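Side-chain contacts in hypothetical protein jhp0584 (Helicobacter pylori J99, PDB 4R7K), which is of unknown function but belongs to the SRPBCC superfamily, whose members often bind hydrophobic ligands between a curved sheet and a long helix: residues A30-K35 and V109-L114; Q62-A67 and L119-R124; S68-Y73 and T88-K93; I153-S158 and N177-W182. All coordinates share one frame; numbering follows the deposited sequence.

In the fold
The four contacts divide between the two faces of one curved antiparallel sheet. Interaction 1 fastens the chain after strand 27-29 to the face away from the long C-terminal helix. Interactions 2 and 4 dock helix 57-65 and helix 174-190 on the other face, their centres about 13 Å apart. Interaction 3, its centre about 7 Å from that of interaction 2, ties helix 70-73 to the loop before strand 99-100. Along the chain, interaction 3 is nested within the loop closed by interaction 2, interactions 1 and 2 cross, and interaction 4 closes last. Together they join the parts of a helix-grip layout; interactions 1 and 4 also meet the second subunit, which Arg120 of interaction 2 touches too.

Interaction 1. Residues A30-K35 and V109-L114; sequences AIRWPK and VEEFEL
Glu113 OE2 is gripped twice across this contact, by Arg32 NH1 at 3.0 Å and by water 3. The direct bond is a salt bridge lying in the guanidinium plane and meeting the oxygen nearly along its C-O axis, but the angle at the hydrogen is only 136°. The carboxylate is turned 53° from the guanidinium. Water 3 closes a small ring, taking a hydrogen bond from Arg32 NH2 at 2.8 Å and giving one to the same oxygen of Glu113. An extended chain carries the arginine out to this point, where its NE bonds Thr26 OG1 of the second subunit, so one guanidinium joins a strand of its own chain to a neighbouring molecule.

Glu111 works through solvent instead. With CG anti to the backbone N (chi1 177°), it stretches toward the main chain of Arg32. Water 1 receives the Arg32 N-H at 2.9 Å and donates to Glu111 OE2 at 2.6 Å; water 2 donates to Arg32 O at 2.7 Å and more weakly to Glu111 OE1. Through these two waters the N-H and the carbonyl of Arg32 are both linked to one carboxylate. Arg120 brings its own positive charge near Arg32, and the two acidic groups probably balance this pair.

Strand 103-114 has a classic beta bulge here, Glu110 and Glu111 both facing Ala122 of strand 118-126. The loop 30-35 runs along strand 150-160 in roughly the same direction, laying Ile31 and Trp33 against it and Pro34 against strand 136-146, whereas Phe112 and Leu114 turn to helix 57-65 on the other face.

Interaction 2. Residues Q62-A67 and L119-R124; sequences QHLRDA and LRLAWR
Leu64 carries the meeting of helix 57-65 with the sheet, resting on Leu119 and Leu121. Its CB leaves the helix toward the strand, and with CG anti to the backbone N (chi1 173°) the branch point is thrust at the sheet. CG already lies 4.0 Å from Leu121 CD2. One bond further, CD2 touches two neighbouring methyls, 4.0 Å from Leu121 CD2 and 4.1 Å from Leu119 CD2. Leu64 and Leu121 reach toward each other tip to tip, while Leu119 comes at a slant from the neighbouring inward-facing position of the strand.

Arg65 adds an aliphatic flank: its CG lies 4.4 Å from Leu119 CD2, and the chain runs on past the contact to its charged end, where NH2 bonds the carbonyl oxygen of Leu90. That bond holds the guanidinium beside the loop, while CG flanks the leucine. Trp141 of the adjacent strand 136-146 also touches Leu64.

No hydrogen bond joins the two segments, and apolar packing does all the work between them. A short helix after the first strand of the sheet, packed on its concave face, is characteristic of the helix-grip fold of SRPBCC proteins; here Leu64 makes the contact.

Interaction 3. Residues S68-Y73 and T88-K93; sequences SHWEKY and TILKDK
Trp70 and Leu90 make the closely packed apolar half of this contact, where both residues are buried. Leu90 CD1 lies 3.8 Å from Trp70 CZ2 and 4.1 Å from CH2, so the methyl comes obliquely to the far end of the six-membered ring. The two side chains cross at about a right angle. On the five-membered ring, NE1, bonded to the same CE2 that carries the touched carbon, bonds the carbonyl oxygen of Leu64, which restrains the turn of the ring.

Ser68 and Thr88 form the solvent side, both partly exposed, where the approach is close but no hydrogen bond runs directly between them. Here Thr88 OG1 stands 3.4 Å from Ser68 CB and 3.6 Å from Ser68 OG. Each hydroxyl occupies the crowded position between its own backbone N and carbonyl carbon (chi1 70° and 56°), and both bond Asp66 OD1. Besides this touch, the two are thus linked through one carboxylate oxygen just outside the two segments.

Backbone bonds from Thr88 to Ala67 and from Leu90 to Arg65 stitch the loop along the end of helix 57-65. Beyond it, Leu90 packs on Val109 of strand 103-114, while Trp70 meets Trp182 of helix 174-190 edge-to-face.

Interaction 4. Residues I153-S158 and N177-W182; sequences ILTQES and NGHQAW
Thr155 and His179 bring strand 150-160 and helix 174-190 together, their CA atoms 7.8 Å apart, where the long C-terminal helix of the helix-grip fold lies across its sheet. His179 supplies most of the helix side. Its CG is anti to the carbonyl carbon (chi1 -77°), which sends the imidazole out to the strand between Thr155 and Glu157.

Glu157 OE2 comes up at the ring edge, in plane, 3.2 Å from His179 CE1 and 3.5 Å from NE2, a short approach to CE1 consistent with a C-H...O contact. The carboxylate is turned 58° from the imidazole, and the two side chains cross at about a right angle. The other oxygen, OE1, bonds Gln159 NE2, so the acid is held from the strand itself. Thr155 offers its CG2 methyl obliquely to the ring, at the limit of contact, and its hydroxyl bonds His139 NE2. His139 in turn stacks on His179, placing the imidazole against strand 136-146.

Water meets both ring nitrogens in the ring plane. Water 5 lies 2.9 Å from His179 NE2 and makes a weak bond to Glu157 OE2; water 4 sits 2.7 Å from His179 ND1 and donates to Thr155 O at 3.0 Å.

Interaction 1. Residues A30-K35 and V109-L114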
# COMPACT_ATOMS: atom_id res chain seq x y z
N ALA A 30 -16.32 12.44 18.89
CA ALA A 30 -14.91 12.60 18.57
C ALA A 30 -14.02 12.29 19.75
O ALA A 30 -14.44 12.38 20.90
CB ALA A 30 -14.61 14.02 18.09
N ILE A 31 -12.77 11.96 19.43
CA ILE A 31 -11.76 11.63 20.41
C ILE A 31 -11.36 12.82 21.27
O ILE A 31 -11.24 13.94 20.76
CB ILE A 31 -10.52 11.07 19.70
CG1 ILE A 31 -10.86 9.65 19.27
CG2 ILE A 31 -9.31 11.04 20.66
CD1 ILE A 31 -9.91 9.00 18.31
N ARG A 32 -11.21 12.59 22.58
CA ARG A 32 -10.77 13.65 23.51
C ARG A 32 -9.24 13.56 23.62
O ARG A 32 -8.72 12.58 24.12
CB ARG A 32 -11.39 13.48 24.88
CG ARG A 32 -12.91 13.42 24.88
CD ARG A 32 -13.48 13.37 26.30
NE ARG A 32 -14.95 13.42 26.26
CZ ARG A 32 -15.78 12.48 26.70
NH1 ARG A 32 -15.34 11.39 27.35
NH2 ARG A 32 -17.09 12.68 26.57
N TRP A 33 -8.52 14.58 23.14
CA TRP A 33 -7.05 14.56 23.16
C TRP A 33 -6.42 15.34 24.29
O TRP A 33 -6.79 16.48 24.53
CB TRP A 33 -6.47 15.18 21.86
CG TRP A 33 -6.86 14.48 20.62
CD1 TRP A 33 -7.92 14.77 19.86
CD2 TRP A 33 -6.20 13.35 19.98
NE1 TRP A 33 -8.00 13.90 18.79
CE2 TRP A 33 -6.97 13.00 18.87
CE3 TRP A 33 -5.09 12.59 20.29
CZ2 TRP A 33 -6.63 11.96 18.03
CZ3 TRP A 33 -4.74 11.56 19.46
CH2 TRP A 33 -5.51 11.24 18.35
N PRO A 34 -5.42 14.76 24.97
CA PRO A 34 -4.69 15.59 25.90
C PRO A 34 -4.02 16.70 25.08
O PRO A 34 -3.72 16.50 23.90
CB PRO A 34 -3.68 14.62 26.55
CG PRO A 34 -4.23 13.26 26.29
CD PRO A 34 -4.96 13.35 24.99
N LYS A 35 -3.81 17.86 25.70
CA LYS A 35 -3.26 19.04 25.04
C LYS A 35 -2.01 18.75 24.22
O LYS A 35 -1.87 19.19 23.08
CB LYS A 35 -2.91 20.09 26.08
CG LYS A 35 -2.43 21.40 25.49
CD LYS A 35 -1.84 22.28 26.55
CE LYS A 35 -1.41 23.60 25.96
NZ LYS A 35 -0.83 24.42 27.05
N VAL A 109 -2.28 2.57 29.26
CA VAL A 109 -3.62 3.08 28.98
C VAL A 109 -3.83 4.36 29.76
O VAL A 109 -3.57 4.41 30.96
CB VAL A 109 -4.71 2.05 29.31
CG1 VAL A 109 -6.09 2.58 28.96
CG2 VAL A 109 -4.45 0.78 28.53
N GLU A 110 -4.23 5.42 29.04
CA GLU A 110 -4.48 6.73 29.63
C GLU A 110 -5.96 7.13 29.60
O GLU A 110 -6.37 8.12 30.22
CB GLU A 110 -3.58 7.80 28.96
CG GLU A 110 -2.09 7.64 29.31
CD GLU A 110 -1.25 8.88 29.09
OE1 GLU A 110 -1.68 9.82 28.37
OE2 GLU A 110 -0.14 8.95 29.65
N GLU A 111 -6.78 6.36 28.90
CA GLU A 111 -8.20 6.66 28.81
C GLU A 111 -8.97 5.40 28.64
O GLU A 111 -8.67 4.59 27.76
CB GLU A 111 -8.52 7.58 27.62
CG GLU A 111 -10.01 7.85 27.46
CD GLU A 111 -10.33 8.51 26.14
OE1 GLU A 111 -9.84 7.96 25.12
OE2 GLU A 111 -11.09 9.52 26.13
N PHE A 112 -9.98 5.21 29.48
CA PHE A 112 -10.85 4.07 29.36
C PHE A 112 -12.23 4.42 29.89
O PHE A 112 -12.42 4.65 31.11
CB PHE A 112 -10.33 2.83 30.11
CG PHE A 112 -11.28 1.68 30.04
CD1 PHE A 112 -11.37 0.92 28.90
CD2 PHE A 112 -12.14 1.41 31.08
CE1 PHE A 112 -12.28 -0.10 28.79
CE2 PHE A 112 -13.06 0.38 30.99
CZ PHE A 112 -13.13 -0.36 29.83
N GLU A 113 -13.20 4.49 29.00
CA GLU A 113 -14.57 4.79 29.38
C GLU A 113 -15.47 3.93 28.51
O GLU A 113 -15.55 4.12 27.29
CB GLU A 113 -14.86 6.26 29.18
CG GLU A 113 -16.26 6.65 29.65
CD GLU A 113 -16.51 8.16 29.63
OE1 GLU A 113 -17.31 8.64 30.46
OE2 GLU A 113 -15.89 8.86 28.81
N LEU A 114 -16.14 2.96 29.13
CA LEU A 114 -17.00 2.04 28.41
C LEU A 114 -18.43 2.21 28.87
O LEU A 114 -18.73 2.00 30.04
CB LEU A 114 -16.54 0.60 28.63
CG LEU A 114 -17.43 -0.50 28.02
CD1 LEU A 114 -17.56 -0.36 26.50
CD2 LEU A 114 -16.89 -1.88 28.38
O HOH W 1 -11.75 10.00 23.65
O HOH W 2 -8.19 9.93 24.38
O HOH W 3 -18.20 10.68 28.10

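Interaction 2. Residues Q62-A67 and L119-R124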
# COMPACT_ATOMS: atom_id res chain seq x y z
N GLN A 62 -14.68 -6.35 23.01
CA GLN A 62 -13.97 -7.45 23.57
C GLN A 62 -12.71 -7.74 22.80
O GLN A 62 -11.66 -7.96 23.40
CB GLN A 62 -14.86 -8.68 23.51
CG GLN A 62 -14.18 -9.90 24.04
CD GLN A 62 -15.02 -11.12 23.87
OE1 GLN A 62 -16.10 -11.08 23.26
NE2 GLN A 62 -14.51 -12.24 24.37
N HIS A 63 -12.79 -7.73 21.48
CA HIS A 63 -11.61 -8.07 20.67
C HIS A 63 -10.58 -6.97 20.57
O HIS A 63 -9.44 -7.22 20.17
CB HIS A 63 -12.00 -8.56 19.29
CG HIS A 63 -12.73 -9.85 19.30
ND1 HIS A 63 -13.73 -10.15 18.40
CD2 HIS A 63 -12.62 -10.93 20.11
CE1 HIS A 63 -14.20 -11.36 18.65
NE2 HIS A 63 -13.55 -11.85 19.69
N LEU A 64 -10.98 -5.76 20.93
CA LEU A 64 -10.04 -4.64 20.97
C LEU A 64 -9.41 -4.57 22.36
O LEU A 64 -8.19 -4.45 22.48
CB LEU A 64 -10.74 -3.32 20.67
CG LEU A 64 -9.86 -2.09 20.87
CD1 LEU A 64 -8.66 -2.15 19.93
CD2 LEU A 64 -10.66 -0.83 20.61
N ARG A 65 -10.24 -4.60 23.41
CA ARG A 65 -9.73 -4.57 24.79
C ARG A 65 -8.91 -5.80 25.21
O ARG A 65 -7.98 -5.68 26.01
CB ARG A 65 -10.88 -4.49 25.80
CG ARG A 65 -11.62 -3.19 25.87
CD ARG A 65 -12.59 -3.30 27.05
NE ARG A 65 -11.88 -3.31 28.34
CZ ARG A 65 -12.43 -3.57 29.53
NH1 ARG A 65 -13.72 -3.90 29.63
NH2 ARG A 65 -11.68 -3.50 30.63
N ASP A 66 -9.29 -6.98 24.76
CA ASP A 66 -8.52 -8.16 25.15
C ASP A 66 -7.41 -8.34 24.12
O ASP A 66 -7.58 -8.94 23.06
CB ASP A 66 -9.39 -9.39 25.30
CG ASP A 66 -8.60 -10.60 25.77
OD1 ASP A 66 -7.36 -10.62 25.70
OD2 ASP A 66 -9.23 -11.55 26.16
N ALA A 67 -6.26 -7.79 24.46
CA ALA A 67 -5.12 -7.77 23.57
C ALA A 67 -4.61 -9.14 23.16
O ALA A 67 -3.81 -9.22 22.24
CB ALA A 67 -3.99 -6.94 24.20
N LEU A 119 -17.35 3.20 23.42
CA LEU A 119 -16.10 2.95 24.09
C LEU A 119 -15.11 4.01 23.67
O LEU A 119 -14.95 4.29 22.48
CB LEU A 119 -15.50 1.59 23.68
CG LEU A 119 -14.04 1.38 24.12
CD1 LEU A 119 -13.97 1.31 25.62
CD2 LEU A 119 -13.42 0.11 23.52
N ARG A 120 -14.43 4.57 24.64
CA ARG A 120 -13.28 5.43 24.42
C ARG A 120 -12.09 4.78 25.10
O ARG A 120 -12.09 4.52 26.32
CB ARG A 120 -13.53 6.81 24.99
CG ARG A 120 -14.58 7.58 24.20
CD ARG A 120 -15.03 8.81 25.00
NE ARG A 120 -16.01 9.62 24.29
CZ ARG A 120 -15.70 10.53 23.39
NH1 ARG A 120 -14.44 10.72 23.04
NH2 ARG A 120 -16.65 11.23 22.81
N LEU A 121 -11.06 4.51 24.32
CA LEU A 121 -9.89 3.83 24.83
C LEU A 121 -8.65 4.44 24.20
O LEU A 121 -8.63 4.72 23.01
CB LEU A 121 -9.95 2.34 24.46
CG LEU A 121 -8.67 1.51 24.70
CD1 LEU A 121 -8.49 1.33 26.19
CD2 LEU A 121 -8.84 0.14 24.05
N ALA A 122 -7.64 4.75 25.01
CA ALA A 122 -6.40 5.27 24.45
C ALA A 122 -5.21 4.88 25.30
O ALA A 122 -5.33 4.73 26.52
CB ALA A 122 -6.47 6.79 24.32
N TRP A 123 -4.07 4.70 24.64
CA TRP A 123 -2.81 4.46 25.32
C TRP A 123 -1.70 5.33 24.77
O TRP A 123 -1.68 5.71 23.56
CB TRP A 123 -2.39 3.01 25.23
CG TRP A 123 -2.15 2.45 23.85
CD1 TRP A 123 -1.04 2.61 23.08
CD2 TRP A 123 -3.02 1.58 23.12
NE1 TRP A 123 -1.18 1.93 21.91
CE2 TRP A 123 -2.37 1.26 21.92
CE3 TRP A 123 -4.28 1.03 23.38
CZ2 TRP A 123 -2.97 0.47 20.93
CZ3 TRP A 123 -4.87 0.22 22.42
CH2 TRP A 123 -4.21 -0.07 21.21
N ARG A 124 -0.76 5.65 25.66
CA ARG A 124 0.46 6.33 25.30
C ARG A 124 1.44 5.21 25.06
O ARG A 124 1.48 4.22 25.80
CB ARG A 124 0.92 7.28 26.40
CG ARG A 124 2.15 8.12 26.02
CD ARG A 124 2.46 9.17 27.07
NE ARG A 124 2.64 8.57 28.38
CZ ARG A 124 3.80 8.14 28.88
NH1 ARG A 124 3.84 7.59 30.09
NH2 ARG A 124 4.92 8.24 28.17

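Interaction 3. Residues S68-Y73 and T88-K93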
# COMPACT_ATOMS: atom_id res chain seq x y z
N SER A 68 -5.03 -10.21 23.83
CA SER A 68 -4.64 -11.56 23.41
C SER A 68 -5.19 -11.89 22.01
O SER A 68 -4.65 -12.73 21.32
CB SER A 68 -5.06 -12.64 24.43
OG SER A 68 -6.47 -12.81 24.45
N HIS A 69 -6.25 -11.21 21.58
CA HIS A 69 -6.83 -11.44 20.24
C HIS A 69 -6.08 -10.76 19.10
O HIS A 69 -6.19 -11.18 17.94
CB HIS A 69 -8.26 -10.95 20.20
CG HIS A 69 -9.17 -11.66 21.15
ND1 HIS A 69 -9.65 -12.93 20.90
CD2 HIS A 69 -9.69 -11.29 22.34
CE1 HIS A 69 -10.41 -13.31 21.92
NE2 HIS A 69 -10.46 -12.32 22.79
N TRP A 70 -5.35 -9.69 19.41
CA TRP A 70 -4.68 -8.86 18.40
C TRP A 70 -3.85 -9.67 17.41
O TRP A 70 -3.98 -9.53 16.19
CB TRP A 70 -3.77 -7.84 19.10
CG TRP A 70 -4.50 -6.76 19.84
CD1 TRP A 70 -5.84 -6.70 20.11
CD2 TRP A 70 -3.90 -5.67 20.54
NE1 TRP A 70 -6.12 -5.59 20.88
CE2 TRP A 70 -4.95 -4.95 21.16
CE3 TRP A 70 -2.58 -5.21 20.69
CZ2 TRP A 70 -4.72 -3.81 21.90
CZ3 TRP A 70 -2.36 -4.09 21.43
CH2 TRP A 70 -3.43 -3.39 22.03
N GLU A 71 -3.01 -10.54 17.94
CA GLU A 71 -2.12 -11.35 17.11
C GLU A 71 -2.89 -12.27 16.17
O GLU A 71 -2.40 -12.64 15.10
CB GLU A 71 -1.17 -12.16 18.01
CG GLU A 71 -0.06 -12.81 17.22
CD GLU A 71 0.94 -13.55 18.07
OE1 GLU A 71 2.02 -13.85 17.54
OE2 GLU A 71 0.66 -13.81 19.27
N LYS A 72 -4.10 -12.62 16.56
CA LYS A 72 -4.90 -13.54 15.79
C LYS A 72 -5.58 -12.88 14.60
O LYS A 72 -5.88 -13.56 13.63
CB LYS A 72 -5.90 -14.21 16.72
CG LYS A 72 -5.19 -14.88 17.89
CD LYS A 72 -6.14 -15.47 18.90
CE LYS A 72 -5.41 -16.48 19.76
NZ LYS A 72 -6.28 -17.00 20.83
N TYR A 73 -5.78 -11.56 14.63
CA TYR A 73 -6.46 -10.91 13.53
C TYR A 73 -5.72 -9.75 12.90
O TYR A 73 -6.12 -9.29 11.84
CB TYR A 73 -7.85 -10.44 13.98
CG TYR A 73 -7.89 -9.34 15.03
CD1 TYR A 73 -7.64 -8.00 14.68
CD2 TYR A 73 -8.29 -9.61 16.33
CE1 TYR A 73 -7.74 -6.99 15.63
CE2 TYR A 73 -8.39 -8.62 17.28
CZ TYR A 73 -8.12 -7.30 16.92
OH TYR A 73 -8.21 -6.30 17.82
N THR A 88 -5.19 -10.24 30.13
CA THR A 88 -4.81 -9.39 29.01
C THR A 88 -5.89 -8.37 28.61
O THR A 88 -5.89 -7.89 27.47
CB THR A 88 -4.43 -10.28 27.81
OG1 THR A 88 -5.52 -11.16 27.51
CG2 THR A 88 -3.19 -11.14 28.17
N ILE A 89 -6.75 -8.01 29.57
CA ILE A 89 -7.81 -7.06 29.33
C ILE A 89 -7.35 -5.65 29.72
O ILE A 89 -7.12 -5.35 30.90
CB ILE A 89 -9.10 -7.39 30.17
CG1 ILE A 89 -9.48 -8.88 30.11
CG2 ILE A 89 -10.27 -6.54 29.70
CD1 ILE A 89 -9.76 -9.40 28.72
N LEU A 90 -7.21 -4.78 28.72
CA LEU A 90 -6.86 -3.37 28.95
C LEU A 90 -7.95 -2.64 29.74
O LEU A 90 -9.13 -2.70 29.38
CB LEU A 90 -6.70 -2.64 27.63
CG LEU A 90 -5.62 -3.19 26.68
CD1 LEU A 90 -5.69 -2.47 25.37
CD2 LEU A 90 -4.26 -3.00 27.30
N LYS A 91 -7.53 -1.93 30.79
CA LYS A 91 -8.43 -1.08 31.57
C LYS A 91 -7.63 0.21 31.88
O LYS A 91 -6.46 0.33 31.50
CB LYS A 91 -8.92 -1.79 32.87
CG LYS A 91 -7.80 -2.17 33.81
CD LYS A 91 -8.28 -2.84 35.10
CE LYS A 91 -7.07 -3.24 35.93
NZ LYS A 91 -7.40 -3.59 37.32
N ASP A 92 -8.23 1.15 32.57
CA ASP A 92 -7.51 2.39 32.84
C ASP A 92 -6.17 2.07 33.53
O ASP A 92 -6.07 1.17 34.37
CB ASP A 92 -8.37 3.34 33.67
CG ASP A 92 -7.89 4.78 33.59
OD1 ASP A 92 -7.03 5.08 32.72
OD2 ASP A 92 -8.35 5.59 34.40
N LYS A 93 -5.13 2.78 33.10
CA LYS A 93 -3.76 2.61 33.62
C LYS A 93 -3.06 1.28 33.36
O LYS A 93 -1.95 1.11 33.82
CB LYS A 93 -3.66 2.92 35.12
CG LYS A 93 -3.92 4.36 35.52
CD LYS A 93 -5.39 4.72 35.46
CE LYS A 93 -5.73 5.85 36.43
NZ LYS A 93 -4.94 7.09 36.19

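Interaction 4. Residues I153-S158 and N177-W182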
# COMPACT_ATOMS: atom_id res chain seq x y z
N ILE A 153 -15.93 2.26 14.04
CA ILE A 153 -14.65 2.12 14.70
C ILE A 153 -13.71 3.20 14.15
O ILE A 153 -13.34 3.19 12.98
CB ILE A 153 -13.99 0.72 14.49
CG1 ILE A 153 -14.98 -0.39 14.78
CG2 ILE A 153 -12.77 0.60 15.38
CD1 ILE A 153 -14.51 -1.79 14.40
N LEU A 154 -13.35 4.14 15.02
CA LEU A 154 -12.47 5.23 14.67
C LEU A 154 -11.22 5.06 15.45
O LEU A 154 -11.28 4.92 16.68
CB LEU A 154 -13.09 6.57 15.07
CG LEU A 154 -12.22 7.85 14.91
CD1 LEU A 154 -12.00 8.21 13.47
CD2 LEU A 154 -12.88 9.03 15.61
N THR A 155 -10.07 5.06 14.75
CA THR A 155 -8.82 5.03 15.42
C THR A 155 -7.88 6.14 14.87
O THR A 155 -7.71 6.33 13.64
CB THR A 155 -8.17 3.65 15.43
OG1 THR A 155 -7.10 3.65 16.38
CG2 THR A 155 -7.65 3.26 14.06
N GLN A 156 -7.27 6.86 15.79
CA GLN A 156 -6.41 7.99 15.46
C GLN A 156 -5.21 7.97 16.33
O GLN A 156 -5.30 7.64 17.51
CB GLN A 156 -7.15 9.32 15.63
CG GLN A 156 -8.38 9.45 14.77
CD GLN A 156 -9.09 10.79 14.90
OE1 GLN A 156 -9.20 11.38 15.98
NE2 GLN A 156 -9.57 11.27 13.78
N GLU A 157 -4.04 8.29 15.75
CA GLU A 157 -2.80 8.30 16.50
C GLU A 157 -2.04 9.60 16.19
O GLU A 157 -1.93 10.02 15.02
CB GLU A 157 -1.91 7.10 16.13
CG GLU A 157 -0.60 7.04 16.90
CD GLU A 157 0.16 5.70 16.75
OE1 GLU A 157 1.39 5.74 16.61
OE2 GLU A 157 -0.47 4.61 16.76
N SER A 158 -1.48 10.15 17.26
CA SER A 158 -0.66 11.36 17.22
C SER A 158 0.72 10.93 17.70
O SER A 158 0.83 10.25 18.74
CB SER A 158 -1.30 12.40 18.16
OG SER A 158 -0.56 13.62 18.20
N ASN A 177 -1.84 2.51 6.35
CA ASN A 177 -2.13 1.22 5.83
C ASN A 177 -2.11 0.16 6.92
O ASN A 177 -2.94 -0.74 6.89
CB ASN A 177 -1.18 0.90 4.67
CG ASN A 177 -1.54 1.69 3.41
OD1 ASN A 177 -0.81 2.58 2.98
ND2 ASN A 177 -2.73 1.46 2.90
N GLY A 178 -1.19 0.28 7.88
CA GLY A 178 -1.13 -0.64 9.02
C GLY A 178 -2.38 -0.52 9.88
O GLY A 178 -2.99 -1.51 10.26
N HIS A 179 -2.78 0.69 10.18
CA HIS A 179 -3.98 0.88 10.99
C HIS A 179 -5.24 0.45 10.29
O HIS A 179 -6.18 -0.09 10.93
CB HIS A 179 -4.05 2.29 11.49
CG HIS A 179 -3.12 2.55 12.63
ND1 HIS A 179 -3.23 3.66 13.43
CD2 HIS A 179 -2.17 1.76 13.19
CE1 HIS A 179 -2.30 3.60 14.37
NE2 HIS A 179 -1.66 2.45 14.26
N GLN A 180 -5.27 0.62 8.97
CA GLN A 180 -6.42 0.13 8.22
C GLN A 180 -6.50 -1.38 8.36
O GLN A 180 -7.61 -1.95 8.43
CB GLN A 180 -6.31 0.48 6.75
CG GLN A 180 -7.62 0.30 6.02
CD GLN A 180 -8.71 1.27 6.47
OE1 GLN A 180 -8.44 2.40 6.91
NE2 GLN A 180 -9.95 0.85 6.30
N ALA A 181 -5.34 -2.03 8.32
CA ALA A 181 -5.30 -3.49 8.48
C ALA A 181 -5.79 -3.92 9.86
O ALA A 181 -6.40 -4.98 10.00
CB ALA A 181 -3.89 -4.04 8.21
N TRP A 182 -5.50 -3.10 10.88
CA TRP A 182 -5.94 -3.38 12.25
C TRP A 182 -7.46 -3.34 12.25
O TRP A 182 -8.10 -4.29 12.72
CB TRP A 182 -5.44 -2.33 13.25
CG TRP A 182 -5.48 -2.80 14.71
CD1 TRP A 182 -6.40 -3.63 15.28
CD2 TRP A 182 -4.60 -2.38 15.78
NE1 TRP A 182 -6.11 -3.82 16.61
CE2 TRP A 182 -5.01 -3.06 16.94
CE3 TRP A 182 -3.47 -1.54 15.84
CZ2 TRP A 182 -4.36 -2.91 18.16
CZ3 TRP A 182 -2.81 -1.40 17.07
CH2 TRP A 182 -3.25 -2.09 18.20
O HOH W 4 -5.06 5.43 12.68
O HOH W 5 0.32 1.33 15.98